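Local structure of D-isomer specific 2-hydroxyacid dehydrogenase NAD-binding (Xanthobacter autotrophicus, 4XA8) at residues Ala25-His30 / Ala294-Val298; Val52-Trp58 / Leu71-Leu77; Met106-Phe110 / Thr281-Ile287; Leu224-Phe230 / Ser250-Ala256; Ile245-Arg249 / Pro271-Asn277. The protein binds NADPH and probably catalyses the nucleotide-dependent interconversion of D-2-hydroxyacids and 2-oxoacids. All coordinates share one frame; numbering follows the deposited sequence.

Contact 1: residues Ala25-His30 / Ala294-Val298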
# COMPACT_ATOMS: atom_id res chain seq x y z
N ALA A 25 -16.63 20.53 13.49
CA ALA A 25 -16.19 21.20 12.27
C ALA A 25 -17.22 22.24 11.79
O ALA A 25 -16.86 23.38 11.44
CB ALA A 25 -15.90 20.16 11.17
N LEU A 26 -18.49 21.86 11.79
CA LEU A 26 -19.56 22.77 11.38
C LEU A 26 -19.72 23.96 12.34
O LEU A 26 -19.80 25.12 11.91
CB LEU A 26 -20.86 21.98 11.27
CG LEU A 26 -20.94 21.07 10.05
CD1 LEU A 26 -22.06 20.07 10.29
CD2 LEU A 26 -21.18 21.87 8.78
N GLN A 27 -19.66 23.71 13.64
CA GLN A 27 -19.73 24.79 14.62
C GLN A 27 -18.46 25.65 14.69
O GLN A 27 -18.54 26.77 15.12
CB GLN A 27 -20.12 24.25 15.99
CG GLN A 27 -21.58 23.84 16.00
CD GLN A 27 -22.04 23.21 17.31
OE1 GLN A 27 -21.23 22.86 18.18
NE2 GLN A 27 -23.34 23.05 17.45
N ALA A 28 -17.32 25.11 14.26
CA ALA A 28 -16.09 25.91 14.11
C ALA A 28 -16.26 26.90 12.97
O ALA A 28 -16.01 28.11 13.14
CB ALA A 28 -14.86 25.02 13.87
N ALA A 29 -16.69 26.38 11.83
CA ALA A 29 -16.98 27.15 10.63
C ALA A 29 -18.18 28.10 10.75
O ALA A 29 -18.20 29.13 10.08
CB ALA A 29 -17.20 26.20 9.47
N HIS A 30 -19.18 27.77 11.57
CA HIS A 30 -20.33 28.67 11.79
C HIS A 30 -20.69 28.64 13.27
O HIS A 30 -21.55 27.83 13.68
CB HIS A 30 -21.52 28.24 10.92
CG HIS A 30 -22.69 29.19 10.96
ND1 HIS A 30 -22.94 30.05 12.01
CD2 HIS A 30 -23.70 29.38 10.08
CE1 HIS A 30 -24.03 30.76 11.76
NE2 HIS A 30 -24.51 30.37 10.59
N ALA A 294 -16.88 21.11 5.70
CA ALA A 294 -17.77 21.98 6.50
C ALA A 294 -18.01 23.36 5.90
O ALA A 294 -19.13 23.86 5.97
CB ALA A 294 -17.23 22.13 7.91
N PRO A 295 -16.97 23.99 5.32
CA PRO A 295 -17.13 25.33 4.74
C PRO A 295 -18.15 25.41 3.63
O PRO A 295 -18.99 26.32 3.67
CB PRO A 295 -15.72 25.66 4.22
CG PRO A 295 -14.83 24.93 5.16
CD PRO A 295 -15.53 23.63 5.39
N GLN A 296 -18.14 24.46 2.69
CA GLN A 296 -19.12 24.46 1.59
C GLN A 296 -20.54 24.16 2.08
O GLN A 296 -21.50 24.68 1.51
CB GLN A 296 -18.71 23.54 0.41
CG GLN A 296 -18.82 22.03 0.68
CD GLN A 296 -18.15 21.13 -0.36
OE1 GLN A 296 -18.79 20.26 -0.94
NE2 GLN A 296 -16.83 21.30 -0.56
N ILE A 297 -20.68 23.39 3.17
CA ILE A 297 -22.00 23.19 3.78
C ILE A 297 -22.54 24.50 4.40
O ILE A 297 -23.69 24.93 4.13
CB ILE A 297 -21.96 22.05 4.83
CG1 ILE A 297 -21.54 20.74 4.17
CG2 ILE A 297 -23.30 21.94 5.53
CD1 ILE A 297 -21.11 19.64 5.12
N VAL A 298 -21.71 25.15 5.22
CA VAL A 298 -22.04 26.45 5.81
C VAL A 298 -22.39 27.51 4.74
O VAL A 298 -23.36 28.27 4.90
CB VAL A 298 -20.94 26.91 6.81
CG1 VAL A 298 -21.07 28.41 7.13
CG2 VAL A 298 -21.04 26.06 8.07
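Leu26 and Ala29 of helix 19-29 pack on Ala294 and Val298 of helix 290-306. This is a helix-helix contact in the domain that carries the five-stranded parallel sheet. The short axes come to 9.0 Å and cross at -61°. No hydrogen bond links the two segments, and the contact is mainly van der Waals packing.

The backbones come nearest at Leu26 and Ala294, and the small Ala25, Ala29 and Ala294 allow it. The methyl CB of Ala294 lies 3.8 Å from Ala25 O and 4.0 Å from Ala25 CB. Ala29 CB sits beside it and also meets Val298 CG2 at 4.1 Å.

Branched side chains fill the deeper part. Leu26 turns its CD2 branch toward the other helix, where it meets Ile297 CG2 at 3.9 Å. These two side chains cross at about a right angle. Ile297 also touches Leu98, just after strand 95-97.

The third group is at the end of helix 19-29, where His30 leaves the helical conformation. With CG1 anti to its N (chi1 164°), Val298 sends CG1 to His30 and CG2 to both His30 and Ala29. His30 CB rests 3.6 Å from Val298 CG2. The His30 ring turns its CD2 obliquely toward Val298 CG1, at 4.1 Å.

Contact 2: residues Val52-Trp58 / Leu71-Leu77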
# COMPACT_ATOMS: atom_id res chain seq x y z
N VAL A 52 -35.61 22.35 12.33
CA VAL A 52 -34.59 21.71 11.50
C VAL A 52 -34.80 22.07 10.05
O VAL A 52 -35.86 21.82 9.47
CB VAL A 52 -34.66 20.17 11.62
CG1 VAL A 52 -33.72 19.52 10.63
CG2 VAL A 52 -34.29 19.76 13.03
N ARG A 53 -33.78 22.67 9.45
CA ARG A 53 -33.92 23.16 8.08
C ARG A 53 -32.90 22.58 7.11
O ARG A 53 -33.06 22.68 5.89
CB ARG A 53 -33.87 24.68 8.10
CG ARG A 53 -35.05 25.28 8.84
CD ARG A 53 -34.85 26.76 9.06
NE ARG A 53 -35.21 27.54 7.88
CZ ARG A 53 -35.13 28.87 7.80
NH1 ARG A 53 -34.70 29.59 8.83
NH2 ARG A 53 -35.48 29.49 6.68
N TYR A 54 -31.88 21.93 7.65
CA TYR A 54 -30.85 21.32 6.83
C TYR A 54 -30.61 19.91 7.34
O TYR A 54 -30.67 19.67 8.55
CB TYR A 54 -29.58 22.19 6.88
CG TYR A 54 -29.86 23.67 7.11
CD1 TYR A 54 -30.37 24.48 6.08
CD2 TYR A 54 -29.67 24.25 8.36
CE1 TYR A 54 -30.64 25.82 6.30
CE2 TYR A 54 -29.95 25.59 8.59
CZ TYR A 54 -30.43 26.36 7.56
OH TYR A 54 -30.71 27.68 7.80
N ALA A 55 -30.38 18.97 6.41
CA ALA A 55 -30.04 17.58 6.73
C ALA A 55 -28.76 17.14 6.02
O ALA A 55 -28.66 17.22 4.79
CB ALA A 55 -31.21 16.67 6.38
N LEU A 56 -27.78 16.70 6.80
CA LEU A 56 -26.54 16.12 6.30
C LEU A 56 -26.58 14.64 6.61
O LEU A 56 -26.57 14.25 7.78
CB LEU A 56 -25.35 16.79 7.00
CG LEU A 56 -23.95 16.23 6.72
CD1 LEU A 56 -23.65 16.42 5.25
CD2 LEU A 56 -22.94 16.96 7.61
N VAL A 57 -26.67 13.81 5.58
CA VAL A 57 -27.03 12.42 5.79
C VAL A 57 -26.30 11.41 4.91
O VAL A 57 -25.87 11.72 3.78
CB VAL A 57 -28.55 12.18 5.55
CG1 VAL A 57 -29.42 13.04 6.43
CG2 VAL A 57 -28.88 12.41 4.09
N TRP A 58 -26.20 10.18 5.43
CA TRP A 58 -25.89 9.01 4.61
C TRP A 58 -26.90 7.86 4.88
O TRP A 58 -27.06 7.39 6.00
CB TRP A 58 -24.46 8.53 4.84
CG TRP A 58 -24.06 7.40 3.96
CD1 TRP A 58 -24.09 6.06 4.28
CD2 TRP A 58 -23.60 7.47 2.60
NE1 TRP A 58 -23.64 5.31 3.22
CE2 TRP A 58 -23.35 6.14 2.17
CE3 TRP A 58 -23.39 8.52 1.70
CZ2 TRP A 58 -22.87 5.85 0.89
CZ3 TRP A 58 -22.92 8.23 0.42
CH2 TRP A 58 -22.66 6.90 0.03
N LEU A 71 -37.63 21.42 6.30
CA LEU A 71 -36.37 21.14 5.57
C LEU A 71 -36.27 21.94 4.25
O LEU A 71 -37.23 21.96 3.43
CB LEU A 71 -36.31 19.65 5.27
CG LEU A 71 -35.01 18.90 5.08
CD1 LEU A 71 -34.12 19.13 6.29
CD2 LEU A 71 -35.39 17.44 4.90
N LYS A 72 -35.13 22.59 4.07
CA LYS A 72 -34.84 23.45 2.92
C LYS A 72 -33.69 22.96 2.04
O LYS A 72 -33.55 23.42 0.90
CB LYS A 72 -34.54 24.87 3.44
CG LYS A 72 -35.74 25.51 4.19
CD LYS A 72 -35.92 26.99 3.86
CE LYS A 72 -37.32 27.47 4.25
NZ LYS A 72 -37.88 28.51 3.34
N LEU A 73 -32.89 22.03 2.59
CA LEU A 73 -31.62 21.63 2.01
C LEU A 73 -31.22 20.24 2.53
O LEU A 73 -31.25 19.99 3.74
CB LEU A 73 -30.54 22.67 2.36
CG LEU A 73 -29.10 22.38 1.89
CD1 LEU A 73 -29.08 22.27 0.38
CD2 LEU A 73 -28.13 23.47 2.36
N VAL A 74 -30.89 19.34 1.61
CA VAL A 74 -30.25 18.07 1.95
C VAL A 74 -28.84 18.03 1.40
O VAL A 74 -28.58 18.51 0.28
CB VAL A 74 -31.04 16.87 1.40
CG1 VAL A 74 -30.28 15.57 1.64
CG2 VAL A 74 -32.38 16.82 2.06
N ILE A 75 -27.93 17.49 2.21
CA ILE A 75 -26.54 17.32 1.83
C ILE A 75 -26.17 15.85 2.02
O ILE A 75 -26.27 15.32 3.12
CB ILE A 75 -25.56 18.20 2.66
CG1 ILE A 75 -26.02 19.67 2.74
CG2 ILE A 75 -24.16 18.11 2.06
CD1 ILE A 75 -26.76 20.05 4.01
N ASN A 76 -25.78 15.19 0.95
CA ASN A 76 -25.43 13.78 1.00
C ASN A 76 -23.94 13.63 1.37
O ASN A 76 -23.08 14.28 0.77
CB ASN A 76 -25.75 13.13 -0.36
CG ASN A 76 -25.71 11.61 -0.31
OD1 ASN A 76 -24.97 10.97 -1.04
ND2 ASN A 76 -26.49 11.03 0.58
N LEU A 77 -23.62 12.78 2.34
CA LEU A 77 -22.23 12.65 2.83
C LEU A 77 -21.28 11.87 1.92
O LEU A 77 -20.72 10.86 2.33
CB LEU A 77 -22.18 12.01 4.22
CG LEU A 77 -22.51 12.89 5.41
CD1 LEU A 77 -22.97 12.10 6.62
CD2 LEU A 77 -21.28 13.73 5.72
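Two neighbouring strands of the five-stranded parallel sheet, 52-57 and 73-76, pair in register from Tyr54 with Leu73 to Val57 with Asn76. The backbone ladder alternates in direction. Lys72 N bonds to Arg53 O, Ala55 N to Leu73 O at 3.0 Å, and Ile75 N to Ala55 O at 2.7 Å. Val57 N then bonds to Ile75 O, and Leu77 N to Val57 O.

Tyr54, Leu56, Leu73 and Ile75 share one face, where helix 290-306 packs. Leu56 holds its CG anti to the backbone N (chi1 174°), which brings CD1 to 3.6 Å from both Ile75 CG2 and Leu77 CD2. On the other face Leu71 CD1 meets Ala55 CB. At the far end Asn76 OD1 lies 3.7 Å from Trp58 CZ3, close to Arg97 of the NADPH site.

Arg53 and Lys72 run side by side at the strand start. Arg53 NH2 forms a salt bridge with Glu305 OE2, and its NH1 bonds to Ser7 O. That carboxylate probably offsets the two like charges at this end of the strand pair.

Contact 3: residues Met106-Phe110 / Thr281-Ile287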
# COMPACT_ATOMS: atom_id res chain seq x y z
N MET A 106 -7.07 10.92 -2.86
CA MET A 106 -7.20 9.99 -1.77
C MET A 106 -7.69 8.61 -2.22
O MET A 106 -7.26 7.58 -1.73
CB MET A 106 -8.17 10.58 -0.76
CG MET A 106 -8.32 9.79 0.52
SD MET A 106 -9.64 10.45 1.56
CE MET A 106 -9.57 9.26 2.88
N MET A 107 -8.63 8.58 -3.15
CA MET A 107 -9.05 7.33 -3.73
C MET A 107 -7.92 6.65 -4.54
O MET A 107 -7.70 5.45 -4.42
CB MET A 107 -10.31 7.55 -4.60
CG MET A 107 -10.66 6.36 -5.43
SD MET A 107 -11.30 4.99 -4.45
CE MET A 107 -12.99 5.61 -4.21
N ALA A 108 -7.20 7.41 -5.37
CA ALA A 108 -6.16 6.80 -6.16
C ALA A 108 -5.09 6.24 -5.26
O ALA A 108 -4.53 5.18 -5.56
CB ALA A 108 -5.51 7.80 -7.10
N SER A 109 -4.76 6.96 -4.19
CA SER A 109 -3.72 6.51 -3.25
C SER A 109 -4.21 5.24 -2.58
O SER A 109 -3.45 4.27 -2.42
CB SER A 109 -3.47 7.60 -2.19
OG SER A 109 -2.89 8.76 -2.75
N PHE A 110 -5.49 5.17 -2.19
CA PHE A 110 -5.99 3.97 -1.55
C PHE A 110 -5.95 2.73 -2.52
O PHE A 110 -5.57 1.64 -2.15
CB PHE A 110 -7.43 4.17 -1.03
CG PHE A 110 -7.92 3.02 -0.21
CD1 PHE A 110 -7.46 2.84 1.08
CD2 PHE A 110 -8.77 2.08 -0.73
CE1 PHE A 110 -7.89 1.77 1.86
CE2 PHE A 110 -9.19 1.01 0.03
CZ PHE A 110 -8.75 0.85 1.33
N THR A 281 -12.17 -3.33 4.90
CA THR A 281 -11.94 -1.95 5.29
C THR A 281 -13.28 -1.19 5.38
O THR A 281 -14.14 -1.31 4.52
CB THR A 281 -10.91 -1.21 4.40
OG1 THR A 281 -11.30 -1.16 3.02
CG2 THR A 281 -9.47 -1.84 4.51
N PRO A 282 -13.43 -0.35 6.39
CA PRO A 282 -14.77 0.17 6.50
C PRO A 282 -14.92 1.54 5.86
O PRO A 282 -14.86 2.55 6.56
CB PRO A 282 -15.00 0.21 8.02
CG PRO A 282 -13.63 0.23 8.62
CD PRO A 282 -12.61 -0.03 7.57
N HIS A 283 -15.14 1.59 4.53
CA HIS A 283 -15.34 2.87 3.84
C HIS A 283 -14.22 3.87 3.93
O HIS A 283 -14.45 5.06 4.18
CB HIS A 283 -16.60 3.53 4.37
CG HIS A 283 -17.79 3.28 3.52
ND1 HIS A 283 -18.79 4.22 3.36
CD2 HIS A 283 -18.12 2.22 2.75
CE1 HIS A 283 -19.71 3.73 2.54
NE2 HIS A 283 -19.32 2.53 2.15
N LEU A 284 -13.01 3.40 3.77
CA LEU A 284 -11.84 4.22 3.86
C LEU A 284 -11.45 4.89 2.57
O LEU A 284 -10.67 5.84 2.59
CB LEU A 284 -10.63 3.39 4.29
CG LEU A 284 -10.78 2.66 5.61
CD1 LEU A 284 -9.44 1.94 5.87
CD2 LEU A 284 -11.14 3.61 6.73
N ALA A 285 -11.90 4.38 1.44
CA ALA A 285 -11.35 4.89 0.17
C ALA A 285 -11.92 6.27 -0.14
O ALA A 285 -11.26 7.11 -0.71
CB ALA A 285 -11.70 3.95 -0.96
N SER A 286 -13.18 6.46 0.22
CA SER A 286 -14.00 7.57 -0.23
C SER A 286 -14.57 8.38 0.96
O SER A 286 -15.61 9.05 0.82
CB SER A 286 -15.18 6.98 -1.04
OG SER A 286 -15.75 5.87 -0.32
N ILE A 287 -13.88 8.37 2.09
CA ILE A 287 -14.37 9.03 3.32
C ILE A 287 -14.42 10.57 3.24
O ILE A 287 -13.50 11.24 2.80
CB ILE A 287 -13.60 8.51 4.58
CG1 ILE A 287 -14.41 8.77 5.87
CG2 ILE A 287 -12.23 9.12 4.69
CD1 ILE A 287 -15.31 7.61 6.28
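Asp259 OD1 is held by Thr281 OG1, which touches Phe110 CZ at 3.7 Å, and by the backbone N-H of Leu284. Both are hydrogen bonds, and Asp259 OD2 takes the N-H of Ala285. Asp259 thus fixes the loop after the last strand of the Rossmann-type sheet. Ala285 and Ser286 of this loop, and Asp259, belong to the NADPH site.

Helix 103-119 packs against this loop. The Phe110 ring lies with one face over Ala285 CA, and its CD2 is 3.5 Å from Ala285 CB. Leu284 CB approaches CE1 of the ring obliquely. With an alanine in place of Phe110, the loop would probably lose this support and Ala285 would face a gap.

Ala285 O is buried and has no partner in the model. Leu284 O has one, Arg120 NH2 of the second subunit. Met107 also touches Val233. It is bent at chi2 and chi3 (71° and 79°), which brings its SD to 3.7 Å from Ala285 CB.

Contact 4: residues Leu224-Phe230 / Ser250-Ala256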
# COMPACT_ATOMS: atom_id res chain seq x y z
N LEU A 224 -13.04 -14.04 -14.73
CA LEU A 224 -11.74 -13.84 -14.14
C LEU A 224 -10.95 -15.13 -14.15
O LEU A 224 -11.53 -16.18 -14.02
CB LEU A 224 -11.91 -13.36 -12.70
CG LEU A 224 -12.48 -11.95 -12.51
CD1 LEU A 224 -12.87 -11.78 -11.04
CD2 LEU A 224 -11.43 -10.92 -12.96
N PRO A 225 -9.62 -15.05 -14.26
CA PRO A 225 -8.79 -16.25 -14.13
C PRO A 225 -8.84 -16.83 -12.73
O PRO A 225 -8.90 -16.09 -11.76
CB PRO A 225 -7.36 -15.73 -14.39
CG PRO A 225 -7.41 -14.29 -14.04
CD PRO A 225 -8.81 -13.81 -14.31
N ARG A 226 -8.74 -18.15 -12.61
CA ARG A 226 -8.68 -18.78 -11.31
C ARG A 226 -7.45 -18.27 -10.56
O ARG A 226 -6.34 -18.14 -11.10
CB ARG A 226 -8.68 -20.31 -11.44
CG ARG A 226 -8.48 -20.99 -10.11
CD ARG A 226 -8.85 -22.46 -10.09
NE ARG A 226 -8.75 -22.95 -8.71
CZ ARG A 226 -9.75 -23.06 -7.83
NH1 ARG A 226 -11.01 -22.74 -8.12
NH2 ARG A 226 -9.48 -23.50 -6.62
N GLY A 227 -7.67 -17.88 -9.32
CA GLY A 227 -6.61 -17.27 -8.54
C GLY A 227 -6.54 -15.76 -8.58
O GLY A 227 -5.63 -15.17 -8.02
N ALA A 228 -7.53 -15.11 -9.19
CA ALA A 228 -7.56 -13.70 -9.31
C ALA A 228 -7.67 -13.05 -7.94
O ALA A 228 -8.14 -13.65 -6.98
CB ALA A 228 -8.72 -13.23 -10.20
N LYS A 229 -7.20 -11.81 -7.88
CA LYS A 229 -7.29 -10.97 -6.68
C LYS A 229 -8.26 -9.79 -6.94
O LYS A 229 -8.17 -9.12 -7.95
CB LYS A 229 -5.89 -10.50 -6.31
CG LYS A 229 -4.99 -11.74 -6.10
CD LYS A 229 -3.53 -11.50 -6.31
CE LYS A 229 -2.68 -12.68 -5.80
NZ LYS A 229 -1.66 -12.14 -4.82
N PHE A 230 -9.20 -9.60 -6.01
CA PHE A 230 -10.39 -8.75 -6.23
C PHE A 230 -10.43 -7.60 -5.21
O PHE A 230 -10.36 -7.83 -4.00
CB PHE A 230 -11.60 -9.65 -6.09
CG PHE A 230 -12.90 -9.02 -6.48
CD1 PHE A 230 -13.65 -8.34 -5.54
CD2 PHE A 230 -13.40 -9.14 -7.77
CE1 PHE A 230 -14.87 -7.77 -5.86
CE2 PHE A 230 -14.63 -8.58 -8.10
CZ PHE A 230 -15.36 -7.90 -7.15
N SER A 250 -14.68 -21.16 -3.25
CA SER A 250 -14.22 -22.19 -4.17
C SER A 250 -12.74 -22.02 -4.55
O SER A 250 -12.15 -22.88 -5.26
CB SER A 250 -15.07 -22.15 -5.43
OG SER A 250 -14.83 -20.93 -6.14
N GLY A 251 -12.14 -20.90 -4.16
CA GLY A 251 -10.79 -20.58 -4.55
C GLY A 251 -10.70 -19.96 -5.94
O GLY A 251 -9.61 -19.76 -6.41
N HIS A 252 -11.83 -19.65 -6.57
CA HIS A 252 -11.78 -18.96 -7.84
C HIS A 252 -11.14 -17.58 -7.72
O HIS A 252 -10.38 -17.16 -8.57
CB HIS A 252 -13.17 -18.88 -8.53
CG HIS A 252 -13.08 -18.38 -9.93
ND1 HIS A 252 -12.38 -19.06 -10.90
CD2 HIS A 252 -13.51 -17.23 -10.51
CE1 HIS A 252 -12.42 -18.37 -12.03
NE2 HIS A 252 -13.08 -17.25 -11.81
N ILE A 253 -11.50 -16.86 -6.66
CA ILE A 253 -10.82 -15.64 -6.29
C ILE A 253 -9.98 -16.06 -5.13
O ILE A 253 -10.50 -16.61 -4.15
CB ILE A 253 -11.83 -14.54 -5.92
CG1 ILE A 253 -12.56 -14.08 -7.20
CG2 ILE A 253 -11.14 -13.32 -5.34
CD1 ILE A 253 -13.66 -13.09 -6.99
N ALA A 254 -8.68 -15.79 -5.23
CA ALA A 254 -7.72 -16.18 -4.22
C ALA A 254 -7.72 -15.28 -2.96
O ALA A 254 -7.50 -15.77 -1.80
CB ALA A 254 -6.33 -16.23 -4.81
N GLU A 255 -7.94 -14.00 -3.17
CA GLU A 255 -7.93 -13.02 -2.10
C GLU A 255 -8.63 -11.74 -2.52
O GLU A 255 -8.80 -11.48 -3.70
CB GLU A 255 -6.47 -12.74 -1.58
CG GLU A 255 -5.43 -12.62 -2.64
CD GLU A 255 -3.98 -12.48 -2.12
OE1 GLU A 255 -3.39 -11.40 -2.35
OE2 GLU A 255 -3.42 -13.43 -1.50
N ALA A 256 -9.05 -10.95 -1.54
CA ALA A 256 -9.79 -9.77 -1.80
C ALA A 256 -9.56 -8.71 -0.74
O ALA A 256 -9.16 -9.01 0.42
CB ALA A 256 -11.29 -10.09 -1.87
O HOH W 1 -11.89 -21.83 -10.83
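Ala228 and Phe230 pair with Ile253 and Ala256 as parallel strands of the seven-stranded Rossmann-type sheet. The packed part is here. Ala254 N bonds to Ala228 O at 2.8 Å, and Phe230 N to Glu255 O at 3.0 Å. Strand 253-258 has one residue more than its partner between the Ala228-Ile253 and Phe230-Ala256 pairs, a beta bulge at which the buried Glu255 N finds no partner. Ile253 CG2 packs 3.8 Å from Phe230 CB, and its CD1 lies obliquely by the ring.

On the face bearing Lys229 and Glu255, the two chains run side by side. Lys229 NZ makes a salt bridge to Glu255 OE1 at 3.1 Å, its hydrogen bond weak, and another salt bridge to Asp121 OD1. Glu255 OE1 also bonds to His118. Replacing Lys229 by alanine removes the ammonium group, and Asp121 and Glu255 would probably be left without their shared partner.

The solvent side is looser. Exposed Arg226 reaches out extended and grips Ser250 O end-on with NH1 and NH2, both at 3.1 Å. Gly251 O lies over one face of the guanidinium. Gly251 closes helix 241-250 with a Schellman motif, and a side chain there would clash with Arg226 NH2. One water bridges Arg226 NH1 and His252 ND1.

The strands and helix 241-250 form a beta-alpha-beta unit. Strand 201-204 lies next to strand 228-232 in the sheet, and Leu244 and Leu221 of helices 241-250 and 218-223 cover Phe230 and Ile253.

Contact 5: residues Ile245-Arg249 / Pro271-Asn277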
# COMPACT_ATOMS: atom_id res chain seq x y z
N ILE A 245 -18.78 -14.19 -2.38
CA ILE A 245 -18.46 -15.11 -1.30
C ILE A 245 -18.29 -16.50 -1.83
O ILE A 245 -17.37 -17.20 -1.42
CB ILE A 245 -19.53 -15.05 -0.19
CG1 ILE A 245 -19.35 -13.74 0.59
CG2 ILE A 245 -19.40 -16.23 0.76
CD1 ILE A 245 -20.61 -13.30 1.30
N ALA A 246 -19.14 -16.89 -2.78
CA ALA A 246 -19.05 -18.21 -3.38
C ALA A 246 -17.73 -18.41 -4.13
O ALA A 246 -17.05 -19.43 -3.95
CB ALA A 246 -20.25 -18.48 -4.30
N ALA A 247 -17.32 -17.42 -4.90
CA ALA A 247 -16.03 -17.48 -5.61
C ALA A 247 -14.81 -17.53 -4.68
O ALA A 247 -13.82 -18.18 -4.97
CB ALA A 247 -15.93 -16.32 -6.59
N LEU A 248 -14.91 -16.84 -3.55
CA LEU A 248 -13.88 -16.88 -2.54
C LEU A 248 -13.82 -18.26 -1.89
O LEU A 248 -12.73 -18.78 -1.65
CB LEU A 248 -14.14 -15.80 -1.48
CG LEU A 248 -13.74 -14.38 -1.90
CD1 LEU A 248 -14.29 -13.30 -0.98
CD2 LEU A 248 -12.23 -14.27 -1.94
N ARG A 249 -14.97 -18.84 -1.61
CA ARG A 249 -15.01 -20.18 -1.01
C ARG A 249 -14.47 -21.28 -1.95
O ARG A 249 -13.86 -22.23 -1.51
CB ARG A 249 -16.43 -20.54 -0.58
CG ARG A 249 -16.98 -19.75 0.59
CD ARG A 249 -18.13 -20.53 1.21
NE ARG A 249 -19.05 -19.72 2.02
CZ ARG A 249 -18.84 -19.31 3.28
NH1 ARG A 249 -17.70 -19.58 3.93
NH2 ARG A 249 -19.78 -18.59 3.89
N PRO A 271 -19.80 -13.85 6.51
CA PRO A 271 -18.64 -14.75 6.43
C PRO A 271 -17.33 -14.06 6.03
O PRO A 271 -16.25 -14.60 6.23
CB PRO A 271 -19.07 -15.77 5.37
CG PRO A 271 -20.06 -15.05 4.53
CD PRO A 271 -20.74 -14.05 5.40
N LEU A 272 -17.42 -12.85 5.51
CA LEU A 272 -16.24 -12.08 5.13
C LEU A 272 -15.32 -11.71 6.30
O LEU A 272 -14.08 -11.71 6.15
CB LEU A 272 -16.66 -10.83 4.37
CG LEU A 272 -17.44 -11.03 3.09
CD1 LEU A 272 -18.04 -9.73 2.61
CD2 LEU A 272 -16.59 -11.61 1.99
N TRP A 273 -15.88 -11.46 7.47
CA TRP A 273 -15.04 -11.05 8.60
C TRP A 273 -13.95 -12.09 8.94
O TRP A 273 -12.79 -11.72 9.17
CB TRP A 273 -15.84 -10.80 9.88
CG TRP A 273 -16.78 -9.65 9.91
CD1 TRP A 273 -18.14 -9.72 9.88
CD2 TRP A 273 -16.46 -8.26 10.03
NE1 TRP A 273 -18.69 -8.46 9.96
CE2 TRP A 273 -17.67 -7.55 10.06
CE3 TRP A 273 -15.25 -7.54 10.14
CZ2 TRP A 273 -17.71 -6.16 10.20
CZ3 TRP A 273 -15.30 -6.17 10.24
CH2 TRP A 273 -16.52 -5.49 10.28
N ALA A 274 -14.32 -13.37 8.99
CA ALA A 274 -13.39 -14.39 9.44
C ALA A 274 -12.54 -14.96 8.34
O ALA A 274 -11.73 -15.82 8.60
CB ALA A 274 -14.13 -15.53 10.14
N MET A 275 -12.70 -14.49 7.10
CA MET A 275 -11.87 -15.02 6.02
C MET A 275 -10.45 -14.44 6.07
O MET A 275 -10.26 -13.24 5.86
CB MET A 275 -12.50 -14.69 4.68
CG MET A 275 -13.79 -15.41 4.45
SD MET A 275 -14.34 -15.24 2.74
CE MET A 275 -15.92 -16.02 2.99
N ASP A 276 -9.48 -15.31 6.29
CA ASP A 276 -8.06 -15.01 6.26
C ASP A 276 -7.56 -14.32 5.02
O ASP A 276 -6.57 -13.56 5.09
CB ASP A 276 -7.26 -16.32 6.35
CG ASP A 276 -6.71 -16.56 7.70
OD1 ASP A 276 -6.36 -15.56 8.35
OD2 ASP A 276 -6.59 -17.75 8.10
N ASN A 277 -8.18 -14.63 3.88
CA ASN A 277 -7.78 -14.05 2.58
C ASN A 277 -8.57 -12.83 2.10
O ASN A 277 -8.47 -12.44 0.93
CB ASN A 277 -7.81 -15.14 1.53
CG ASN A 277 -9.16 -15.80 1.42
OD1 ASN A 277 -9.92 -15.81 2.39
ND2 ASN A 277 -9.44 -16.36 0.30
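Ile245-Arg249 is one turn of helix 241-250. Opposite it, Pro271-Asn277 is irregular and carries a type I beta turn from Leu272 to Met275. The backbones stay apart, with 7.4 Å between Ile245 CA and Leu272 CA, and side chains bridge the space without any hydrogen bond between the segments.

Ile245 uses all its branches. CD1 meets Pro271 CG at 3.7 Å, CG1 meets Leu272 CD2 at 3.8 Å, and CG2 meets the Met275 methyl CE. Leu248 CD1 touches both Leu272 CD2 and Met275 SD, while its CD2 slides past Asn277 ND2.

At the exposed rim, Arg249, extended from CG to NE, reaches across to the 271-277 segment. Its NH2 comes 3.3 Å from Pro271 CB. The extended Met275 places CE over one guanidinium face, 4.1 Å from Arg249 NH1 and offset toward the rim.

Asn277 ND2 bonds to Ala254 O, which ties the end of this segment to strand 253-258. Leu248 touches Ile253 and Val278, so the helix and the loop pack on the face of neighbouring strands 253-258 and 278-280.

In the fold
The contacts mark two domains and the join between them. Contacts 1 and 2, with centres about 14 Å apart, touch through Ile297, Leu26, Leu56 and Ile75 in the five-stranded domain. Contacts 4 and 5, about 11 Å apart, share helix 241-250 and meet at strand 253-258 of the seven-stranded sheet. About 44 Å separates the centres of contacts 1 and 4. Contact 3 lies between, about 23 Å from contacts 1 and 2. Along the chain contact 1 spans all the others, and contact 3 spans contacts 4 and 5. Helix 290-306 thus returns to the first domain after the NADPH-binding one. Contacts 2 and 3 meet where Trp58 packs on His283, joining the two domains. Contacts 3 and 5 also touch the second subunit.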